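Local coordinates for PmbA-related protein (Thermotoga maritima, PDB 1VL4), which is of uncertain function but, as a member of the peptidase U62 (PmbA/TldD) family, may act as a metallopeptidase, at residues G121-L126 with Y156-I161; L182-I187 with E211-R216; G196-L201 with A218-S223; R240-L245 with D425-Q430; V366-V371 with L387-Y392. All coordinates share one frame; numbering follows the deposited sequence.

Contact 1: G121-L126 with Y156-I161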
# COMPACT_ATOMS: atom_id res chain seq x y z
N GLY A 121 15.62 11.31 22.15
CA GLY A 121 15.95 10.16 22.98
C GLY A 121 15.00 9.84 24.12
O GLY A 121 15.24 8.95 24.89
N ARG A 122 13.90 10.56 24.24
CA ARG A 122 13.00 10.31 25.35
C ARG A 122 11.95 9.22 25.08
O ARG A 122 11.56 8.53 26.00
CB ARG A 122 12.37 11.61 25.81
CG ARG A 122 13.43 12.60 26.36
CD ARG A 122 12.83 13.76 27.08
NE ARG A 122 11.99 13.32 28.18
CZ ARG A 122 12.44 12.95 29.38
NH1 ARG A 122 13.75 12.94 29.64
NH2 ARG A 122 11.57 12.56 30.32
N PHE A 123 11.50 9.03 23.83
CA PHE A 123 10.51 7.96 23.56
C PHE A 123 11.12 6.60 23.93
O PHE A 123 10.45 5.74 24.50
CB PHE A 123 10.01 7.99 22.08
CG PHE A 123 8.85 8.90 21.86
CD1 PHE A 123 7.59 8.54 22.32
CD2 PHE A 123 9.02 10.15 21.23
CE1 PHE A 123 6.50 9.39 22.17
CE2 PHE A 123 7.95 10.99 21.07
CZ PHE A 123 6.69 10.63 21.52
N GLU A 124 12.41 6.43 23.61
CA GLU A 124 13.20 5.21 23.88
C GLU A 124 13.28 4.80 25.32
O GLU A 124 13.45 3.63 25.62
CB GLU A 124 14.66 5.40 23.44
CG GLU A 124 14.90 5.12 22.01
CD GLU A 124 16.26 5.62 21.58
OE1 GLU A 124 16.42 6.86 21.42
OE2 GLU A 124 17.17 4.77 21.43
N LYS A 125 13.21 5.78 26.21
CA LYS A 125 13.21 5.54 27.65
C LYS A 125 11.90 5.04 28.26
O LYS A 125 11.91 4.53 29.37
CB LYS A 125 13.65 6.84 28.35
CG LYS A 125 15.14 7.14 28.00
CD LYS A 125 15.79 8.10 28.99
CE LYS A 125 15.39 9.57 28.73
NZ LYS A 125 16.49 10.30 28.02
N LEU A 126 10.79 5.18 27.56
CA LEU A 126 9.51 4.76 28.08
C LEU A 126 9.44 3.26 28.16
O LEU A 126 9.90 2.57 27.28
CB LEU A 126 8.37 5.21 27.17
CG LEU A 126 8.09 6.68 27.08
CD1 LEU A 126 6.89 6.86 26.17
CD2 LEU A 126 7.83 7.31 28.44
N TYR A 156 -1.14 4.50 18.94
CA TYR A 156 0.14 5.02 19.41
C TYR A 156 1.25 4.52 18.47
O TYR A 156 1.30 3.33 18.12
CB TYR A 156 0.39 4.51 20.86
CG TYR A 156 1.81 4.84 21.37
CD1 TYR A 156 2.90 4.01 21.07
CD2 TYR A 156 2.06 6.02 22.09
CE1 TYR A 156 4.20 4.33 21.47
CE2 TYR A 156 3.32 6.32 22.51
CZ TYR A 156 4.41 5.48 22.19
OH TYR A 156 5.69 5.83 22.59
N LYS A 157 2.20 5.38 18.16
CA LYS A 157 3.40 4.97 17.52
C LYS A 157 4.63 5.78 17.92
O LYS A 157 4.55 6.99 18.06
CB LYS A 157 3.25 5.04 15.99
CG LYS A 157 4.46 4.40 15.29
CD LYS A 157 4.22 4.10 13.82
CE LYS A 157 5.44 3.43 13.21
NZ LYS A 157 5.26 3.23 11.73
N ASP A 158 5.76 5.10 18.12
CA ASP A 158 7.01 5.79 18.15
C ASP A 158 8.04 5.13 17.27
O ASP A 158 7.91 3.95 16.90
CB ASP A 158 7.54 5.99 19.59
CG ASP A 158 7.93 4.71 20.29
OD1 ASP A 158 8.80 3.98 19.79
OD2 ASP A 158 7.41 4.44 21.41
N MET A 159 9.05 5.92 16.86
CA MET A 159 10.04 5.49 15.87
C MET A 159 11.38 6.20 16.14
O MET A 159 11.37 7.41 16.47
CB MET A 159 9.54 5.76 14.41
CG MET A 159 10.27 4.96 13.30
SD MET A 159 9.26 4.62 11.81
CE MET A 159 10.34 3.48 10.95
N VAL A 160 12.50 5.47 15.97
CA VAL A 160 13.85 6.06 15.89
C VAL A 160 14.46 5.59 14.56
O VAL A 160 14.34 4.40 14.18
CB VAL A 160 14.83 5.58 16.99
CG1 VAL A 160 16.22 6.30 16.79
CG2 VAL A 160 14.33 5.85 18.32
N ILE A 161 15.09 6.51 13.85
CA ILE A 161 15.64 6.26 12.53
C ILE A 161 17.05 6.84 12.45
O ILE A 161 17.26 8.00 12.83
CB ILE A 161 14.75 6.89 11.41
CG1 ILE A 161 13.32 6.33 11.51
CG2 ILE A 161 15.38 6.64 10.03
CD1 ILE A 161 12.28 7.08 10.76
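Phe123 brings its ring down to Tyr156 and Asp158 on the strand, and it covers more of the strand than any other residue of its segment. Its CD1 lies 3.3 Å from OH of Tyr156, which sits at the edge of the Phe123 ring and near its plane. The same CD1 is 3.7 Å from CB of Asp158, and the Phe123 ring is turned 39° from the plane of that residue's carboxylate; Phe123 also touches Pro205 and Leu208. Two residues along the strand, Asp158 OD2 accepts a 2.5 Å bond from Tyr156 OH on the lone pair facing away from the other oxygen. A chi1 of 172° sets CG of Tyr156 anti to the backbone N, and OD2 meets OH in the plane of the Tyr156 ring. Glu124 comes next, crossing Val160 at about a right angle, its aliphatic CG resting 3.8 Å from Val160 CG2. The segment then turns, Leu126 N bonding back to Phe123 O, and CD1 of Leu126 comes within 3.9 Å of Tyr156 OH. Strand 148-167 lies between strands 32-48 and 172-188 in the antiparallel sheet, beside helix 128-143, whose Lys131 makes a salt bridge with Asp158 OD2.

Contact 2: L182-I187 with E211-R216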
# COMPACT_ATOMS: atom_id res chain seq x y z
N LEU A 182 0.05 10.00 18.67
CA LEU A 182 -1.04 9.41 19.36
C LEU A 182 -2.29 9.95 18.70
O LEU A 182 -2.40 11.16 18.50
CB LEU A 182 -1.03 9.77 20.83
CG LEU A 182 -2.02 9.11 21.78
CD1 LEU A 182 -2.04 7.59 21.71
CD2 LEU A 182 -1.76 9.57 23.22
N PHE A 183 -3.22 9.04 18.40
CA PHE A 183 -4.41 9.31 17.60
C PHE A 183 -5.58 8.64 18.30
O PHE A 183 -5.47 7.56 18.88
CB PHE A 183 -4.26 8.76 16.16
CG PHE A 183 -5.59 8.67 15.34
CD1 PHE A 183 -6.03 9.76 14.57
CD2 PHE A 183 -6.34 7.52 15.33
CE1 PHE A 183 -7.16 9.70 13.85
CE2 PHE A 183 -7.51 7.46 14.61
CZ PHE A 183 -7.92 8.56 13.84
N ALA A 184 -6.73 9.30 18.23
CA ALA A 184 -7.97 8.71 18.71
C ALA A 184 -9.13 9.09 17.80
O ALA A 184 -9.16 10.20 17.24
CB ALA A 184 -8.25 9.18 20.12
N MET A 185 -10.06 8.15 17.64
CA MET A 185 -11.29 8.40 16.87
C MET A 185 -12.50 7.95 17.68
O MET A 185 -12.52 6.81 18.21
CB MET A 185 -11.26 7.67 15.50
CG MET A 185 -12.40 8.11 14.56
SD MET A 185 -13.15 6.72 13.72
CE MET A 185 -14.89 7.12 13.69
N ALA A 186 -13.49 8.83 17.78
CA ALA A 186 -14.70 8.54 18.52
C ALA A 186 -15.94 8.61 17.62
O ALA A 186 -15.95 9.26 16.59
CB ALA A 186 -14.81 9.47 19.70
N ILE A 187 -16.96 7.85 17.99
CA ILE A 187 -18.30 7.90 17.32
C ILE A 187 -19.38 8.35 18.31
O ILE A 187 -19.54 7.74 19.37
CB ILE A 187 -18.69 6.54 16.72
CG1 ILE A 187 -17.65 6.15 15.65
CG2 ILE A 187 -20.13 6.57 16.13
CD1 ILE A 187 -17.87 4.83 15.01
N GLU A 211 -5.11 12.60 27.45
CA GLU A 211 -6.39 13.07 27.91
C GLU A 211 -6.95 14.12 26.93
O GLU A 211 -8.11 14.06 26.55
CB GLU A 211 -6.24 13.61 29.35
CG GLU A 211 -7.54 14.25 29.97
N GLU A 212 -6.15 15.08 26.52
CA GLU A 212 -6.67 16.08 25.59
C GLU A 212 -7.00 15.50 24.21
O GLU A 212 -7.96 15.94 23.55
CB GLU A 212 -5.69 17.23 25.45
CG GLU A 212 -6.11 18.28 24.42
CD GLU A 212 -7.49 18.93 24.74
OE1 GLU A 212 -7.97 18.85 25.90
OE2 GLU A 212 -8.10 19.52 23.84
N ILE A 213 -6.20 14.54 23.76
CA ILE A 213 -6.41 13.94 22.46
C ILE A 213 -7.73 13.17 22.42
O ILE A 213 -8.47 13.25 21.44
CB ILE A 213 -5.23 13.00 22.05
CG1 ILE A 213 -3.99 13.83 21.70
CG2 ILE A 213 -5.62 12.13 20.83
CD1 ILE A 213 -2.67 13.05 21.69
N GLY A 214 -7.99 12.38 23.45
CA GLY A 214 -9.25 11.64 23.56
C GLY A 214 -10.44 12.58 23.69
O GLY A 214 -11.45 12.40 23.03
N LYS A 215 -10.28 13.60 24.53
CA LYS A 215 -11.31 14.65 24.74
C LYS A 215 -11.66 15.37 23.41
O LYS A 215 -12.83 15.47 23.04
CB LYS A 215 -10.81 15.63 25.79
CG LYS A 215 -11.84 16.67 26.26
CD LYS A 215 -11.19 17.84 26.99
CE LYS A 215 -12.22 18.66 27.79
NZ LYS A 215 -11.74 20.07 28.01
N ARG A 216 -10.65 15.85 22.68
CA ARG A 216 -10.89 16.39 21.32
C ARG A 216 -11.57 15.46 20.31
O ARG A 216 -12.40 15.92 19.55
CB ARG A 216 -9.64 16.99 20.70
CG ARG A 216 -9.13 18.09 21.56
CD ARG A 216 -8.55 19.27 20.84
NE ARG A 216 -7.13 19.46 21.14
CZ ARG A 216 -6.47 20.61 21.01
NH1 ARG A 216 -7.10 21.71 20.58
NH2 ARG A 216 -5.18 20.67 21.29
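Ile213 of the helix packs against Leu182 and Ala184 on the strand. At its CB the side chain forks. CG2, anti to the backbone N, goes to the middle of the strand and lies 4.0 Å from CB of Ala184, at the same range from that residue's backbone N. The other arm, CG1, stands beside the backbone N (chi1 -72°) and carries the chain on, extended, to CD1. This tip methyl meets Leu182: it lies 3.8 Å from CB of Leu182 and 3.9 Å from its CD2, and 3.7 Å from the Leu182 carbonyl O. The arrangement is that of a helix packed on one face of an antiparallel sheet. The helix runs at a shallow angle to the strand, the axes of 211-216 and 182-187 being 7.6 Å apart and 29° from parallel, and alternate strand residues, Leu182 and Ala184, turn their CB atoms to it. One residue further along, Gly214 presents bare backbone, with its CA 4.3 Å from CB of Ala184. Beyond these segments, Leu182 also packs on Pro210 at the start of the helix and on Tyr156 of the adjacent strand, and Ala184 meets Ala217 a turn further along the helix.

Contact 3: G196-L201 with A218-S223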
# COMPACT_ATOMS: atom_id res chain seq x y z
N GLY A 196 -15.55 11.61 14.81
CA GLY A 196 -14.62 12.66 15.14
C GLY A 196 -13.28 11.98 15.38
O GLY A 196 -13.22 10.80 15.73
N SER A 197 -12.20 12.71 15.12
CA SER A 197 -10.87 12.22 15.46
C SER A 197 -9.92 13.36 15.76
O SER A 197 -10.20 14.55 15.47
CB SER A 197 -10.32 11.32 14.37
OG SER A 197 -9.97 12.00 13.18
N TRP A 198 -8.81 13.03 16.41
CA TRP A 198 -7.77 14.00 16.67
C TRP A 198 -6.44 13.25 16.83
O TRP A 198 -6.43 12.11 17.29
CB TRP A 198 -8.09 14.81 17.95
CG TRP A 198 -7.29 16.06 18.06
CD1 TRP A 198 -6.21 16.28 18.83
CD2 TRP A 198 -7.49 17.25 17.29
NE1 TRP A 198 -5.70 17.53 18.59
CE2 TRP A 198 -6.49 18.16 17.68
CE3 TRP A 198 -8.44 17.64 16.34
CZ2 TRP A 198 -6.40 19.43 17.14
CZ3 TRP A 198 -8.35 18.92 15.82
CH2 TRP A 198 -7.34 19.79 16.22
N TYR A 199 -5.33 13.90 16.47
CA TYR A 199 -3.99 13.36 16.67
C TYR A 199 -3.06 14.47 17.10
O TYR A 199 -3.30 15.68 16.84
CB TYR A 199 -3.43 12.70 15.39
CG TYR A 199 -3.21 13.67 14.25
CD1 TYR A 199 -2.01 14.37 14.09
CD2 TYR A 199 -4.22 13.91 13.35
CE1 TYR A 199 -1.87 15.33 13.03
CE2 TYR A 199 -4.09 14.83 12.32
CZ TYR A 199 -2.93 15.54 12.17
OH TYR A 199 -2.88 16.42 11.12
N GLU A 200 -1.98 14.07 17.76
CA GLU A 200 -0.84 14.97 17.99
C GLU A 200 0.43 14.22 17.49
O GLU A 200 0.55 13.00 17.63
CB GLU A 200 -0.71 15.35 19.47
CG GLU A 200 -1.67 16.49 19.97
CD GLU A 200 -1.84 16.60 21.54
OE1 GLU A 200 -1.01 16.06 22.34
OE2 GLU A 200 -2.84 17.28 21.95
N LEU A 201 1.33 14.97 16.85
CA LEU A 201 2.71 14.50 16.51
C LEU A 201 3.65 15.16 17.50
O LEU A 201 3.42 16.30 17.91
CB LEU A 201 3.05 14.90 15.08
CG LEU A 201 2.37 14.00 14.06
CD1 LEU A 201 2.08 14.77 12.78
CD2 LEU A 201 3.22 12.77 13.80
N ALA A 218 -13.71 13.14 20.97
CA ALA A 218 -15.12 13.10 21.41
C ALA A 218 -15.83 14.42 21.04
O ALA A 218 -16.86 14.40 20.38
CB ALA A 218 -15.19 12.89 22.89
N GLU A 219 -15.25 15.54 21.45
CA GLU A 219 -15.75 16.90 21.09
C GLU A 219 -16.00 17.04 19.59
O GLU A 219 -17.02 17.56 19.18
CB GLU A 219 -14.77 17.98 21.57
CG GLU A 219 -14.76 18.14 23.09
CD GLU A 219 -13.59 19.00 23.63
OE1 GLU A 219 -12.58 19.23 22.92
OE2 GLU A 219 -13.66 19.41 24.81
N GLU A 220 -15.08 16.54 18.78
CA GLU A 220 -15.25 16.52 17.34
C GLU A 220 -16.53 15.79 16.92
O GLU A 220 -17.41 16.36 16.26
CB GLU A 220 -14.02 15.92 16.67
CG GLU A 220 -12.76 16.81 16.73
CD GLU A 220 -12.84 18.01 15.77
OE1 GLU A 220 -12.89 17.78 14.53
OE2 GLU A 220 -12.82 19.17 16.25
N ALA A 221 -16.68 14.56 17.38
CA ALA A 221 -17.85 13.76 17.05
C ALA A 221 -19.17 14.37 17.54
O ALA A 221 -20.17 14.40 16.82
CB ALA A 221 -17.68 12.34 17.63
N ILE A 222 -19.16 14.85 18.78
CA ILE A 222 -20.36 15.35 19.43
C ILE A 222 -20.89 16.62 18.76
O ILE A 222 -22.10 16.84 18.66
CB ILE A 222 -20.07 15.64 20.92
CG1 ILE A 222 -20.07 14.34 21.72
CG2 ILE A 222 -21.11 16.59 21.54
CD1 ILE A 222 -19.33 14.43 23.05
N SER A 223 -19.96 17.46 18.31
CA SER A 223 -20.30 18.73 17.69
C SER A 223 -21.08 18.55 16.37
O SER A 223 -21.77 19.49 15.93
CB SER A 223 -19.06 19.57 17.46
OG SER A 223 -18.25 19.02 16.46
O HOH W 1 -12.62 15.07 13.38
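Glu220 and Ala221 pack on the backbone of Gly196, and how their side chains are turned sets the contact. Glu220 aims its CB straight at the strand, 3.7 Å from Gly196 CA, while the CB of Ala221 stands to one side and meets Gly196 N at 3.6 Å. Because Gly196 carries no side chain, helix and strand backbones come very near: Gly196 CA is 3.6 Å from Ala221 N. In Glu220 a chi1 of -70° sets CG anti to the carbonyl carbon, where it passes 3.6 Å from the carbonyl O of Ser197; the bend at chi2 (-74°) then turns CD off. The same CG approaches CE3 of Trp198 obliquely at 4.4 Å, a loose touch. The carboxylate end is engaged in charge pairing, since OE1 forms a salt bridge with Arg240. A water also links the two segments: it accepts from Ser197 N at 3.0 Å and donates to Glu220 OE1 at 3.0 Å, though its protons have other possible takers. That Ser197 N faces water rather than a strand fits its place, because Gly196, Trp198 and Glu200 make the backbone bonds to strand 172-188 on the other side. Trp198 packs on Arg216 and Thr242 and takes part in a cation-pi contact with Lys427. The geometry is that of a beta-alpha unit: edge strand 194-202 of the antiparallel sheet is followed by helix 210-223, which turns back so that 218-223 runs at 155° to 196-201, with a glycine at the closest crossing.

Contact 4: R240-L245 with D425-Q430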
# COMPACT_ATOMS: atom_id res chain seq x y z
N ARG A 240 -10.67 24.60 8.00
CA ARG A 240 -9.85 24.42 9.18
C ARG A 240 -8.52 23.75 8.81
O ARG A 240 -8.45 23.00 7.84
CB ARG A 240 -10.56 23.60 10.23
CG ARG A 240 -9.97 23.75 11.63
CD ARG A 240 -10.77 23.04 12.67
NE ARG A 240 -10.60 21.59 12.56
CZ ARG A 240 -11.31 20.71 13.24
NH1 ARG A 240 -11.09 19.43 13.04
NH2 ARG A 240 -12.21 21.11 14.14
N ASN A 241 -7.51 24.07 9.62
CA ASN A 241 -6.17 23.50 9.49
C ASN A 241 -6.14 21.99 9.16
O ASN A 241 -5.45 21.56 8.23
CB ASN A 241 -5.25 23.87 10.70
CG ASN A 241 -5.84 23.58 12.08
OD1 ASN A 241 -6.76 22.78 12.25
ND2 ASN A 241 -5.23 24.21 13.12
N THR A 242 -6.89 21.20 9.92
CA THR A 242 -6.91 19.75 9.73
C THR A 242 -7.34 19.32 8.31
O THR A 242 -6.81 18.36 7.78
CB THR A 242 -7.87 19.08 10.72
OG1 THR A 242 -9.11 19.79 10.71
CG2 THR A 242 -7.33 19.17 12.11
N ALA A 243 -8.31 20.03 7.70
CA ALA A 243 -8.71 19.72 6.30
C ALA A 243 -7.60 20.18 5.33
O ALA A 243 -7.20 19.46 4.40
CB ALA A 243 -10.03 20.37 5.97
N LEU A 244 -7.04 21.36 5.57
CA LEU A 244 -6.09 21.94 4.64
C LEU A 244 -4.79 21.16 4.67
O LEU A 244 -4.16 21.02 3.63
CB LEU A 244 -5.88 23.42 4.95
CG LEU A 244 -4.91 24.17 4.05
CD1 LEU A 244 -5.42 24.20 2.61
CD2 LEU A 244 -4.73 25.57 4.60
N LEU A 245 -4.40 20.67 5.85
CA LEU A 245 -3.20 19.84 5.98
C LEU A 245 -3.27 18.65 5.01
O LEU A 245 -2.26 18.32 4.41
CB LEU A 245 -3.01 19.30 7.41
CG LEU A 245 -2.52 20.30 8.43
CD1 LEU A 245 -2.71 19.74 9.82
CD2 LEU A 245 -1.05 20.65 8.12
N ASP A 425 -3.56 29.59 13.60
CA ASP A 425 -3.75 28.32 14.31
C ASP A 425 -3.05 27.24 13.52
O ASP A 425 -3.67 26.35 12.97
CB ASP A 425 -5.24 27.97 14.51
CG ASP A 425 -6.04 27.97 13.21
OD1 ASP A 425 -5.63 28.67 12.27
OD2 ASP A 425 -7.08 27.28 13.14
N VAL A 426 -1.73 27.31 13.53
CA VAL A 426 -0.88 26.39 12.79
C VAL A 426 -0.86 25.00 13.43
O VAL A 426 -0.77 24.88 14.65
CB VAL A 426 0.56 26.94 12.73
CG1 VAL A 426 1.51 25.89 12.09
CG2 VAL A 426 0.57 28.25 11.97
N LYS A 427 -1.06 23.98 12.61
CA LYS A 427 -1.01 22.60 13.03
C LYS A 427 -0.04 21.86 12.10
O LYS A 427 0.08 22.16 10.91
CB LYS A 427 -2.40 21.94 12.99
CG LYS A 427 -2.42 20.50 13.50
CD LYS A 427 -3.79 20.01 13.84
CE LYS A 427 -3.84 18.49 14.07
NZ LYS A 427 -3.12 18.01 15.27
N VAL A 428 0.64 20.87 12.66
CA VAL A 428 1.64 20.10 11.91
C VAL A 428 1.10 18.70 11.56
O VAL A 428 0.45 18.03 12.39
CB VAL A 428 2.94 20.00 12.77
CG1 VAL A 428 3.97 19.05 12.10
CG2 VAL A 428 3.53 21.28 12.95
N SER A 429 1.36 18.24 10.34
CA SER A 429 1.06 16.89 9.97
C SER A 429 2.39 16.23 9.56
O SER A 429 3.46 16.70 9.97
CB SER A 429 0.05 16.85 8.80
OG SER A 429 -0.48 15.57 8.63
N GLN A 430 2.33 15.21 8.73
CA GLN A 430 3.49 14.42 8.37
C GLN A 430 4.47 15.15 7.51
O GLN A 430 5.68 15.12 7.77
CB GLN A 430 3.07 13.12 7.68
CG GLN A 430 2.34 12.19 8.64
CD GLN A 430 2.37 10.74 8.17
OE1 GLN A 430 2.86 10.42 7.08
NE2 GLN A 430 1.87 9.85 9.02
O HOH W 2 -2.01 15.69 6.26
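Asn241 turns its CG into the cramped rotamer between backbone N and carbonyl carbon (chi1 52°), which puts CG on the side of Asp425, ND2 then meeting its carbonyl O, while Lys427 sends CG anti to its own backbone N, where CG meets Leu245 CD1. The motif is the first turn of helix 241-247, with Arg240 at the N-cap position, lying against strand 427-428 at the margin of a mixed sheet. Asn241 ND2 donates to Asp425 O at 2.7 Å with an N-H...O angle of 156°, the acceptor close to the amide plane. On the same amide, OD1 takes a weak, bent bond from Thr242 N, so both ends of the group are used. The Lys427 chain crosses Leu245 at about a right angle, its CG 3.8 Å from Leu245 CD1, and its CD then lies 4.0 Å from CG2 of Thr242. A bend at the last torsion carries NZ off to the carbonyl O of Tyr199, and cation-pi contacts join the lysine to Tyr199 and Trp198. Arg240 grips Thr242 OG1 side-on, in its guanidinium plane, through NE at 3.0 Å and NH1 at 3.1 Å; that hydroxyl also bonds to Thr369 O. Leu245 closes the row, with CD2 3.4 Å from Lys427 O and 4.0 Å from Ser429 CB. Beside it, one water bonds to Ser429 OG at 2.8 Å and weakly to Leu245 O.

Contact 5: V366-V371 with L387-Y392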
# COMPACT_ATOMS: atom_id res chain seq x y z
N VAL A 366 -19.57 28.11 5.11
CA VAL A 366 -19.28 26.75 5.52
C VAL A 366 -17.91 26.68 6.19
O VAL A 366 -16.96 27.31 5.73
CB VAL A 366 -19.27 25.81 4.31
CG1 VAL A 366 -18.94 24.37 4.77
CG2 VAL A 366 -20.62 25.85 3.59
N VAL A 367 -17.84 25.92 7.26
CA VAL A 367 -16.57 25.52 7.85
C VAL A 367 -16.33 24.05 7.45
O VAL A 367 -17.17 23.21 7.66
CB VAL A 367 -16.56 25.65 9.38
CG1 VAL A 367 -15.31 24.97 10.00
CG2 VAL A 367 -16.65 27.14 9.80
N ILE A 368 -15.19 23.76 6.84
CA ILE A 368 -14.82 22.39 6.54
C ILE A 368 -13.67 22.00 7.44
O ILE A 368 -12.60 22.63 7.42
CB ILE A 368 -14.56 22.20 5.03
CG1 ILE A 368 -15.92 22.06 4.34
CG2 ILE A 368 -13.69 20.93 4.72
CD1 ILE A 368 -15.89 22.50 2.98
N THR A 369 -13.91 20.96 8.23
CA THR A 369 -12.97 20.49 9.25
C THR A 369 -12.18 19.25 8.84
O THR A 369 -11.10 19.04 9.35
CB THR A 369 -13.68 20.14 10.56
OG1 THR A 369 -14.74 19.21 10.29
CG2 THR A 369 -14.24 21.40 11.22
N GLU A 370 -12.74 18.44 7.96
CA GLU A 370 -12.05 17.24 7.46
C GLU A 370 -12.47 16.98 6.02
O GLU A 370 -13.61 17.27 5.63
CB GLU A 370 -12.40 16.01 8.31
CG GLU A 370 -12.24 16.22 9.85
CD GLU A 370 -10.80 16.34 10.29
OE1 GLU A 370 -9.88 16.06 9.46
OE2 GLU A 370 -10.57 16.71 11.47
N VAL A 371 -11.52 16.47 5.24
CA VAL A 371 -11.80 15.93 3.88
C VAL A 371 -11.41 14.43 3.78
O VAL A 371 -10.53 13.96 4.47
CB VAL A 371 -11.07 16.74 2.79
CG1 VAL A 371 -11.70 18.10 2.62
CG2 VAL A 371 -9.57 16.88 3.10
N LEU A 387 -14.31 15.81 -3.33
CA LEU A 387 -13.96 15.17 -2.07
C LEU A 387 -15.13 15.23 -1.13
O LEU A 387 -15.78 16.29 -0.99
CB LEU A 387 -12.76 15.90 -1.42
CG LEU A 387 -11.41 15.85 -2.14
CD1 LEU A 387 -10.46 16.84 -1.50
CD2 LEU A 387 -10.81 14.44 -2.16
N PHE A 388 -15.41 14.11 -0.48
CA PHE A 388 -16.33 14.10 0.63
C PHE A 388 -15.73 14.93 1.75
O PHE A 388 -14.51 15.00 1.89
CB PHE A 388 -16.58 12.69 1.13
CG PHE A 388 -17.26 11.80 0.14
CD1 PHE A 388 -16.52 11.11 -0.80
CD2 PHE A 388 -18.62 11.63 0.18
CE1 PHE A 388 -17.14 10.27 -1.71
CE2 PHE A 388 -19.23 10.79 -0.71
CZ PHE A 388 -18.49 10.11 -1.66
N ALA A 389 -16.59 15.56 2.53
CA ALA A 389 -16.11 16.49 3.56
C ALA A 389 -17.04 16.53 4.77
O ALA A 389 -18.19 16.08 4.71
CB ALA A 389 -15.94 17.90 2.96
N LYS A 390 -16.49 17.01 5.88
CA LYS A 390 -17.24 17.26 7.13
C LYS A 390 -17.07 18.74 7.47
O LYS A 390 -16.01 19.31 7.26
CB LYS A 390 -16.62 16.46 8.28
CG LYS A 390 -17.01 14.96 8.35
CD LYS A 390 -16.07 14.24 9.33
CE LYS A 390 -16.72 13.05 9.99
NZ LYS A 390 -16.85 11.86 9.06
N GLY A 391 -18.11 19.33 8.04
CA GLY A 391 -18.05 20.72 8.46
C GLY A 391 -19.34 21.20 9.12
O GLY A 391 -20.15 20.39 9.61
N TYR A 392 -19.52 22.53 9.11
CA TYR A 392 -20.54 23.23 9.87
C TYR A 392 -21.08 24.38 9.02
O TYR A 392 -20.38 24.86 8.12
CB TYR A 392 -19.89 23.82 11.15
CG TYR A 392 -19.30 22.75 12.03
CD1 TYR A 392 -18.05 22.22 11.73
CD2 TYR A 392 -20.01 22.19 13.10
CE1 TYR A 392 -17.51 21.19 12.48
CE2 TYR A 392 -19.45 21.15 13.89
CZ TYR A 392 -18.21 20.67 13.57
OH TYR A 392 -17.59 19.65 14.29
O HOH W 3 -15.32 18.12 13.16
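A classic beta bulge interrupts the antiparallel pairing of strands 365-372 and 384-395: Thr369 and Glu370 both face Lys390. Its carbonyl O serves the two of them, taking Thr369 N at 2.8 Å and, weakly, Glu370 N at 3.5 Å, while Lys390 N completes the bulge with a 2.9 Å bond to Glu370 O. Val367 and Tyr392 form the flanking pair, Val367 N giving a nearly straight bond (168°) to Tyr392 O at 2.9 Å. On one face Ile368 CG2 meets Ala389 CB at 4.2 Å, with Val371 beside them, and helix 241-247 packs there. On the other face Val367 lies beside Tyr392 and touches helix 355-362. Thr369 CG2 comes to the edge of the Tyr392 ring, near its plane, 3.5 Å from CE1, the two side chains crossing at about a right angle. A water joins Thr369 OG1 (3.1 Å) to Tyr392 OH (3.0 Å); that phenol probably also bonds to Ser223, though the model makes the pair very short. Glu370 OE2 forms a salt bridge with Arg240 NH1, and Lys390 NZ bonds to Ser195 OG. The chemistry implies a sheet held mainly by backbone bonds and apolar faces, with the polar ends near the bulge engaged with partners from other parts of the chain.

How the contacts relate
Contacts 2 and 5 are buried, whereas contacts 1, 3 and 4 are only partly so. Contacts 2 and 3 share helix 210-223 and lie on neighbouring strands of one antiparallel sheet, their centres about 5 Å apart; contact 1 reaches the same sheet one strand further on. Contact 1 has no bond across it; contact 2 has none either and is carried by aliphatic side chains. Contact 3 adds a water and a charged end, contact 4 mixes a side-chain-to-backbone bond with lysine and leucine packing, and contact 5 is mostly backbone bonding. Contacts 4 and 5 join through Arg240 N and Ile368 O. Glu220 and Glu370 both pair with Arg240, tying helix 210-223 to the C-terminal family region.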